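Local coordinates for protein copper-containing nitrite reductase (Thermus scotoductus, PDB 6HBE) that probably reduces nitrite to nitric oxide with electrons from cytochrome c, working as a homotrimeric three-domain copper enzyme, at residues G38-G43 with E302-A307; L154-I159 with E190-R195; G399-V404 with I416-P421. All blocks are in the same frame, centred on the assembly; numbering follows the deposited sequence.

Interaction 1: G38-G43 with E302-A307; sequences GVYLRG and EIPASA
Two hydroxyls grip one water oxygen in this contact: Ser-306 OG holds water 1 at 2.6 Å, and Tyr-40 OH holds it from the strand at 3.1 Å. The water lies in the plane of the phenol ring, at its edge. Tyrosine suits the place because its ring packs on Ile-303, Pro-304 and Ala-307 while its hydroxyl reaches the water. CG of Tyr-40 stands anti to the carbonyl carbon (chi1 -62°), which sends the ring out to the loop. There Pro-304 crosses it obliquely, CG tightly packed 3.1 Å from Tyr-40 OH, while Ala-307 CB lies 3.7 Å from CE1 of the Tyr-40 ring. The small methyl of Ala-307 comes this close because a type I turn folds the loop back, closed by Ala-307 N to Pro-304 O at 3.2 Å. Ile-303 uses its two branches separately: CG2 slides past Tyr-40 CD1 at 4.0 Å, whereas CD1 sits over one face of the Arg-42 guanidinium, toward its rim, 3.6 Å from NH1. An alanine here in place of Tyr-40 would remove ring and hydroxyl, and would probably loosen the loop by losing both the water bridge and the surface against which Ile-303, Pro-304 and Ala-307 pack. Gly-38 takes a positive phi of 71°, which glycine adopts easily, and follows directly on the calcium-binding residues Asp-36 and Gln-37. Strand 39-46 runs between strands 21-36 and 309-311; Gly-38 and Tyr-40 share backbone hydrogen bonds with Arg-309, so the loop 302-307 lies alongside just before its chain joins the sheet.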
# COMPACT_ATOMS: atom_id res chain seq x y z
N GLY C 38 -22.45 -15.78 7.26
CA GLY C 38 -22.93 -14.83 8.30
C GLY C 38 -22.41 -13.38 8.18
O GLY C 38 -22.58 -12.59 9.11
N VAL C 39 -21.77 -13.03 7.07
CA VAL C 39 -21.15 -11.69 6.88
C VAL C 39 -21.71 -11.02 5.62
O VAL C 39 -21.53 -11.51 4.51
CB VAL C 39 -19.61 -11.77 6.77
CG1 VAL C 39 -19.00 -10.37 6.57
CG2 VAL C 39 -19.04 -12.42 8.03
N TYR C 40 -22.43 -9.91 5.82
CA TYR C 40 -23.13 -9.20 4.76
C TYR C 40 -22.53 -7.84 4.48
O TYR C 40 -22.16 -7.16 5.41
CB TYR C 40 -24.62 -9.05 5.10
CG TYR C 40 -25.28 -10.38 5.25
CD1 TYR C 40 -25.22 -11.06 6.46
CD2 TYR C 40 -25.91 -10.99 4.17
CE1 TYR C 40 -25.80 -12.31 6.61
CE2 TYR C 40 -26.50 -12.25 4.31
CZ TYR C 40 -26.44 -12.89 5.55
OH TYR C 40 -27.00 -14.13 5.74
N LEU C 41 -22.46 -7.47 3.20
CA LEU C 41 -21.89 -6.21 2.72
C LEU C 41 -22.94 -5.41 1.95
O LEU C 41 -23.48 -5.89 0.95
CB LEU C 41 -20.73 -6.53 1.74
CG LEU C 41 -20.05 -5.37 1.01
CD1 LEU C 41 -19.39 -4.43 2.00
CD2 LEU C 41 -19.03 -5.87 -0.00
N ARG C 42 -23.20 -4.18 2.38
CA ARG C 42 -24.10 -3.26 1.65
C ARG C 42 -23.31 -2.45 0.66
O ARG C 42 -22.22 -1.97 0.99
CB ARG C 42 -24.79 -2.27 2.60
CG ARG C 42 -25.71 -2.90 3.63
CD ARG C 42 -26.71 -1.88 4.16
NE ARG C 42 -27.07 -2.22 5.52
CZ ARG C 42 -28.21 -2.80 5.93
NH1 ARG C 42 -28.35 -3.05 7.24
NH2 ARG C 42 -29.20 -3.11 5.08
N GLY C 43 -23.87 -2.26 -0.52
CA GLY C 43 -23.25 -1.45 -1.56
C GLY C 43 -24.14 -1.23 -2.77
O GLY C 43 -25.35 -1.16 -2.65
N GLU C 302 -33.17 -9.03 2.75
CA GLU C 302 -33.07 -8.75 4.16
C GLU C 302 -31.82 -9.42 4.70
O GLU C 302 -31.33 -10.41 4.15
CB GLU C 302 -34.30 -9.29 4.92
CG GLU C 302 -35.64 -8.99 4.28
CD GLU C 302 -36.80 -9.07 5.26
OE1 GLU C 302 -37.39 -10.16 5.42
OE2 GLU C 302 -37.10 -8.04 5.88
N ILE C 303 -31.32 -8.87 5.80
CA ILE C 303 -30.23 -9.49 6.53
C ILE C 303 -30.88 -10.32 7.63
O ILE C 303 -31.70 -9.81 8.39
CB ILE C 303 -29.26 -8.43 7.08
CG1 ILE C 303 -28.54 -7.76 5.89
CG2 ILE C 303 -28.27 -9.06 8.05
CD1 ILE C 303 -27.81 -6.49 6.22
N PRO C 304 -30.54 -11.61 7.73
CA PRO C 304 -31.13 -12.43 8.77
C PRO C 304 -30.63 -12.12 10.17
O PRO C 304 -29.60 -11.47 10.36
CB PRO C 304 -30.75 -13.85 8.35
CG PRO C 304 -29.55 -13.70 7.51
CD PRO C 304 -29.73 -12.41 6.79
N ALA C 305 -31.40 -12.59 11.15
CA ALA C 305 -31.06 -12.43 12.56
C ALA C 305 -29.85 -13.29 12.94
O ALA C 305 -29.21 -13.03 13.96
CB ALA C 305 -32.25 -12.79 13.44
N SER C 306 -29.55 -14.32 12.14
CA SER C 306 -28.31 -15.10 12.28
C SER C 306 -26.99 -14.36 11.91
O SER C 306 -25.93 -14.87 12.23
CB SER C 306 -28.41 -16.40 11.47
OG SER C 306 -28.41 -16.17 10.07
N ALA C 307 -27.06 -13.19 11.27
CA ALA C 307 -25.85 -12.48 10.79
C ALA C 307 -24.88 -12.15 11.91
O ALA C 307 -25.30 -11.70 12.97
CB ALA C 307 -26.25 -11.18 10.08
O HOH W 1 -26.46 -15.44 8.45

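Interaction 2: L154-I159 with E190-R195; sequences LKLYII and EPIPVR
Leu-156 and Ile-192 reach toward each other tip to tip, and this meeting is one of two that make up the contact. Leu-156 CD2 comes to 4.0 Å from Ile-192 CG2, an ordinary distance between methyl groups. The leucine has CG anti to the carbonyl carbon (chi1 -58°), and the isoleucine turns the touching CG2 branch anti to its own backbone N. Leu-154, two residues earlier on the same strand, takes the other common leucine form, with CG anti to the backbone N (chi1 -174°). Its CD2 methyl therefore settles among three neighbours instead of facing one. Leu-154 CD2 closes to 3.8 Å on the backbone oxygen Pro-193 O and also touches Ile-192 CG2. Leu-154 CD2 meets Val-194 CG1 at 4.2 Å, the leucine and valine side chains crossing at about a right angle. Branched aliphatic chains suit these places by offering methyls for apolar packing, and Ile-192 CG2 serves both leucines at once.

The two strands run nearly antiparallel, at 154°, but their axes come no closer than 9.7 Å, the spacing of sheets stacked face to face and not of paired strands. Strand 154-163 belongs to one sheet, hydrogen-bonded to strand 199-208, while strand 192-194 is the outermost strand of the facing sheet beside 277-282. Pro-193, which has no N-H to give, is readily accommodated on such an outer strand. Leu-280 of the neighbouring strand 277-282 continues the layer, as in the sandwich of a cupredoxin domain, and Val-292 from a loop also packs on Leu-156.

Apart from the touch of Leu-154 CD2 on a backbone oxygen, side chains meet methyl to methyl, which implies cohesion by burial of apolar surface between two sheets, with shape rather than charge or bond direction deciding the fit.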
# COMPACT_ATOMS: atom_id res chain seq x y z
N LEU C 154 -10.99 -26.53 -20.07
CA LEU C 154 -11.85 -25.71 -19.20
C LEU C 154 -11.35 -24.24 -19.21
O LEU C 154 -10.14 -23.99 -19.12
CB LEU C 154 -11.85 -26.26 -17.78
CG LEU C 154 -12.77 -25.65 -16.73
CD1 LEU C 154 -14.27 -25.73 -17.05
CD2 LEU C 154 -12.49 -26.33 -15.40
N LYS C 155 -12.29 -23.30 -19.34
CA LYS C 155 -12.04 -21.85 -19.19
C LYS C 155 -12.48 -21.42 -17.80
O LYS C 155 -13.56 -21.79 -17.34
CB LYS C 155 -12.79 -21.07 -20.25
CG LYS C 155 -12.28 -21.31 -21.66
CD LYS C 155 -13.15 -20.55 -22.67
CE LYS C 155 -12.51 -20.54 -24.06
NZ LYS C 155 -13.35 -19.78 -25.02
N LEU C 156 -11.64 -20.61 -17.15
CA LEU C 156 -11.89 -20.11 -15.81
C LEU C 156 -11.79 -18.57 -15.91
O LEU C 156 -10.75 -18.06 -16.34
CB LEU C 156 -10.83 -20.62 -14.84
CG LEU C 156 -10.68 -22.15 -14.69
CD1 LEU C 156 -9.58 -22.44 -13.69
CD2 LEU C 156 -11.98 -22.79 -14.23
N TYR C 157 -12.86 -17.88 -15.53
CA TYR C 157 -12.93 -16.41 -15.53
C TYR C 157 -12.95 -15.93 -14.08
O TYR C 157 -13.87 -16.31 -13.30
CB TYR C 157 -14.16 -15.93 -16.30
CG TYR C 157 -14.24 -16.36 -17.78
CD1 TYR C 157 -14.89 -17.55 -18.14
CD2 TYR C 157 -13.80 -15.54 -18.79
CE1 TYR C 157 -15.04 -17.92 -19.47
CE2 TYR C 157 -13.96 -15.90 -20.12
CZ TYR C 157 -14.58 -17.11 -20.45
OH TYR C 157 -14.75 -17.51 -21.77
N ILE C 158 -11.95 -15.13 -13.71
CA ILE C 158 -11.74 -14.74 -12.30
C ILE C 158 -11.56 -13.21 -12.13
O ILE C 158 -10.67 -12.63 -12.76
CB ILE C 158 -10.44 -15.41 -11.75
CG1 ILE C 158 -10.47 -16.95 -11.87
CG2 ILE C 158 -10.20 -15.01 -10.28
CD1 ILE C 158 -11.34 -17.61 -10.84
N ILE C 159 -12.34 -12.60 -11.25
CA ILE C 159 -12.09 -11.22 -10.78
C ILE C 159 -11.61 -11.26 -9.36
O ILE C 159 -12.18 -12.00 -8.54
CB ILE C 159 -13.36 -10.33 -10.88
CG1 ILE C 159 -13.55 -9.88 -12.33
CG2 ILE C 159 -13.29 -9.13 -9.95
CD1 ILE C 159 -14.88 -9.20 -12.64
N GLU C 190 -15.90 -24.58 -2.24
CA GLU C 190 -16.33 -25.34 -3.41
C GLU C 190 -15.18 -25.43 -4.42
O GLU C 190 -15.10 -24.62 -5.37
CB GLU C 190 -17.57 -24.70 -4.07
CG GLU C 190 -18.83 -24.66 -3.23
CD GLU C 190 -20.01 -23.98 -3.94
OE1 GLU C 190 -20.11 -22.73 -3.95
OE2 GLU C 190 -20.87 -24.71 -4.49
N PRO C 191 -14.27 -26.41 -4.23
CA PRO C 191 -13.12 -26.52 -5.15
C PRO C 191 -13.49 -26.78 -6.62
O PRO C 191 -14.52 -27.41 -6.90
CB PRO C 191 -12.29 -27.68 -4.56
CG PRO C 191 -12.73 -27.78 -3.13
CD PRO C 191 -14.17 -27.36 -3.11
N ILE C 192 -12.70 -26.26 -7.54
CA ILE C 192 -12.95 -26.37 -8.99
C ILE C 192 -12.39 -27.70 -9.57
O ILE C 192 -11.17 -27.94 -9.52
CB ILE C 192 -12.35 -25.16 -9.73
CG1 ILE C 192 -13.03 -23.86 -9.30
CG2 ILE C 192 -12.44 -25.35 -11.25
CD1 ILE C 192 -12.25 -22.60 -9.69
N PRO C 193 -13.26 -28.61 -10.07
CA PRO C 193 -12.72 -29.90 -10.55
C PRO C 193 -11.97 -29.76 -11.87
O PRO C 193 -12.46 -29.12 -12.78
CB PRO C 193 -14.00 -30.78 -10.74
CG PRO C 193 -15.06 -30.11 -9.90
CD PRO C 193 -14.74 -28.63 -10.02
N VAL C 194 -10.77 -30.34 -11.93
CA VAL C 194 -9.96 -30.41 -13.15
C VAL C 194 -9.34 -31.82 -13.24
O VAL C 194 -9.38 -32.57 -12.28
CB VAL C 194 -8.83 -29.33 -13.18
CG1 VAL C 194 -9.43 -27.91 -13.04
CG2 VAL C 194 -7.73 -29.59 -12.15
N ARG C 195 -8.78 -32.15 -14.39
CA ARG C 195 -8.06 -33.41 -14.61
C ARG C 195 -6.56 -33.16 -14.87
O ARG C 195 -6.21 -32.22 -15.61
CB ARG C 195 -8.60 -34.15 -15.83
CG ARG C 195 -10.09 -34.47 -15.78
CD ARG C 195 -10.49 -35.28 -17.03
NE ARG C 195 -11.94 -35.45 -17.09
CZ ARG C 195 -12.67 -35.55 -18.21
NH1 ARG C 195 -12.11 -35.52 -19.43
NH2 ARG C 195 -14.00 -35.66 -18.11

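Interaction 3: G399-V404 with I416-P421; sequences GPEPFV and ITFTKP
Thr-419 OG1 donates to Glu-401 OE2 at 2.9 Å, coming from above the carboxylate plane. Glu-401 OE2 takes a second bond on its syn lone pair from Thr-419 N, 3.3 Å away and nearly straight at 165°. Glu-401 OE1 adds weak bonds from Thr-419 N and from Lys-420 N, the latter at 3.4 Å, so the carboxylate faces two successive backbone N-H groups, of Thr-419 and Lys-420. Glutamate suits the task with its extended chain and two acceptors; threonine offers a hydroxyl and an N-H together. The ammonium of Lys-420 is not in contact, but its charge may mildly favour the ionised acid. Alongside, Pro-400 CG rests on Lys-420 CD at 3.8 Å.

Farther along, Phe-403 forms the apolar half. Its CG occupies the crowded position between backbone N and carbonyl carbon (chi1 58°), which raises the ring toward the strand. Ile-416 CD1 makes an off-centre CH-pi contact with the Phe-403 ring, 4.1 Å from its centroid. Phe-418 CZ meets Phe-403 CE2 at 3.7 Å, the two ring planes inclined at 76°, and Ile-416 CG2 lies over one face of the Phe-418 ring, toward its rim.

Behind this shell, Tyr-424 OH is hydrogen-bonded to Glu-401 N, and Val-371 and Val-440 pack on Phe-418. Pro-421 touches Ala-338 of a second subunit. Phe-403 and Phe-418 lie in the apolar layer between two facing sheets of a plastocyanin/azurin-family domain, a cupredoxin sandwich whose His-390, Cys-428, His-431 and Met-434 bind copper about 13 Å from the Phe-403 side chain.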
# COMPACT_ATOMS: atom_id res chain seq x y z
N GLY C 399 -33.86 14.35 20.61
CA GLY C 399 -33.21 15.34 21.45
C GLY C 399 -33.61 16.73 21.00
O GLY C 399 -34.23 16.89 19.95
N PRO C 400 -33.28 17.75 21.80
CA PRO C 400 -33.71 19.11 21.49
C PRO C 400 -32.80 19.92 20.55
O PRO C 400 -33.11 21.09 20.33
CB PRO C 400 -33.73 19.76 22.88
CG PRO C 400 -32.64 19.05 23.62
CD PRO C 400 -32.70 17.64 23.16
N GLU C 401 -31.72 19.35 19.99
CA GLU C 401 -30.81 20.14 19.16
C GLU C 401 -30.52 19.55 17.76
O GLU C 401 -29.37 19.44 17.36
CB GLU C 401 -29.51 20.38 19.92
CG GLU C 401 -29.67 21.10 21.26
CD GLU C 401 -28.39 21.12 22.08
OE1 GLU C 401 -27.84 20.04 22.38
OE2 GLU C 401 -27.92 22.22 22.44
N PRO C 402 -31.56 19.22 16.99
CA PRO C 402 -31.30 18.79 15.60
C PRO C 402 -30.58 19.90 14.82
O PRO C 402 -30.61 21.06 15.23
CB PRO C 402 -32.69 18.48 15.05
CG PRO C 402 -33.63 19.31 15.90
CD PRO C 402 -33.00 19.38 17.26
N PHE C 403 -29.87 19.53 13.74
CA PHE C 403 -28.95 20.45 13.08
C PHE C 403 -28.94 20.21 11.58
O PHE C 403 -29.40 19.16 11.10
CB PHE C 403 -27.53 20.34 13.68
CG PHE C 403 -26.92 18.94 13.62
CD1 PHE C 403 -26.25 18.49 12.46
CD2 PHE C 403 -27.00 18.08 14.71
CE1 PHE C 403 -25.70 17.22 12.41
CE2 PHE C 403 -26.43 16.80 14.65
CZ PHE C 403 -25.78 16.37 13.49
N VAL C 404 -28.46 21.23 10.87
CA VAL C 404 -28.20 21.16 9.44
C VAL C 404 -26.94 21.99 9.20
O VAL C 404 -26.86 23.14 9.65
CB VAL C 404 -29.42 21.59 8.55
CG1 VAL C 404 -29.84 23.04 8.76
CG2 VAL C 404 -29.13 21.35 7.07
N ILE C 416 -20.47 22.82 15.83
CA ILE C 416 -21.73 22.74 16.58
C ILE C 416 -21.39 22.40 18.02
O ILE C 416 -20.66 21.44 18.28
CB ILE C 416 -22.65 21.62 16.04
CG1 ILE C 416 -23.05 21.91 14.60
CG2 ILE C 416 -23.88 21.46 16.92
CD1 ILE C 416 -23.65 20.70 13.90
N THR C 417 -21.92 23.17 18.97
CA THR C 417 -21.75 22.89 20.39
C THR C 417 -23.05 22.30 20.94
O THR C 417 -24.12 22.91 20.76
CB THR C 417 -21.40 24.18 21.15
OG1 THR C 417 -20.24 24.78 20.56
CG2 THR C 417 -21.13 23.90 22.64
N PHE C 418 -22.96 21.12 21.57
CA PHE C 418 -24.11 20.40 22.13
C PHE C 418 -24.18 20.65 23.65
O PHE C 418 -23.22 20.36 24.37
CB PHE C 418 -24.01 18.88 21.81
CG PHE C 418 -24.19 18.55 20.35
CD1 PHE C 418 -25.46 18.38 19.82
CD2 PHE C 418 -23.09 18.42 19.51
CE1 PHE C 418 -25.63 18.09 18.47
CE2 PHE C 418 -23.26 18.15 18.17
CZ PHE C 418 -24.52 17.96 17.64
N THR C 419 -25.29 21.21 24.13
CA THR C 419 -25.46 21.59 25.57
C THR C 419 -26.42 20.70 26.39
O THR C 419 -26.45 20.79 27.63
CB THR C 419 -25.99 23.04 25.69
OG1 THR C 419 -27.29 23.14 25.08
CG2 THR C 419 -25.01 24.04 25.02
N LYS C 420 -27.20 19.86 25.71
CA LYS C 420 -28.21 19.04 26.37
C LYS C 420 -28.11 17.60 25.86
O LYS C 420 -27.67 17.40 24.72
CB LYS C 420 -29.60 19.59 26.04
CG LYS C 420 -29.84 21.04 26.47
CD LYS C 420 -31.32 21.40 26.34
CE LYS C 420 -31.55 22.90 26.22
NZ LYS C 420 -31.13 23.62 27.44
N PRO C 421 -28.54 16.61 26.68
CA PRO C 421 -28.52 15.22 26.24
C PRO C 421 -29.53 14.93 25.15
O PRO C 421 -30.52 15.66 25.00
CB PRO C 421 -28.82 14.41 27.51
CG PRO C 421 -29.49 15.36 28.44
CD PRO C 421 -29.07 16.75 28.06

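The three contacts are separate pieces of a long chain and none touches another. Interaction 2 is nested within the loop closed by interaction 1, their centres 27 Å apart, whereas interaction 3 follows both in sequence. Centres of interactions 2 and 3 lie 56 Å apart, on opposite sides of the chain's centre, with the centres of interactions 1 and 3 about 32 Å apart. Their relation to metals differs as well: Gly-38 of interaction 1 is about 9 Å from a bound calcium, and the Arg-42 side chain about 14 Å from a copper. Interaction 3 belongs to the C-terminal copper domain, while 154-159 with 190-195 lies away from the metal sites.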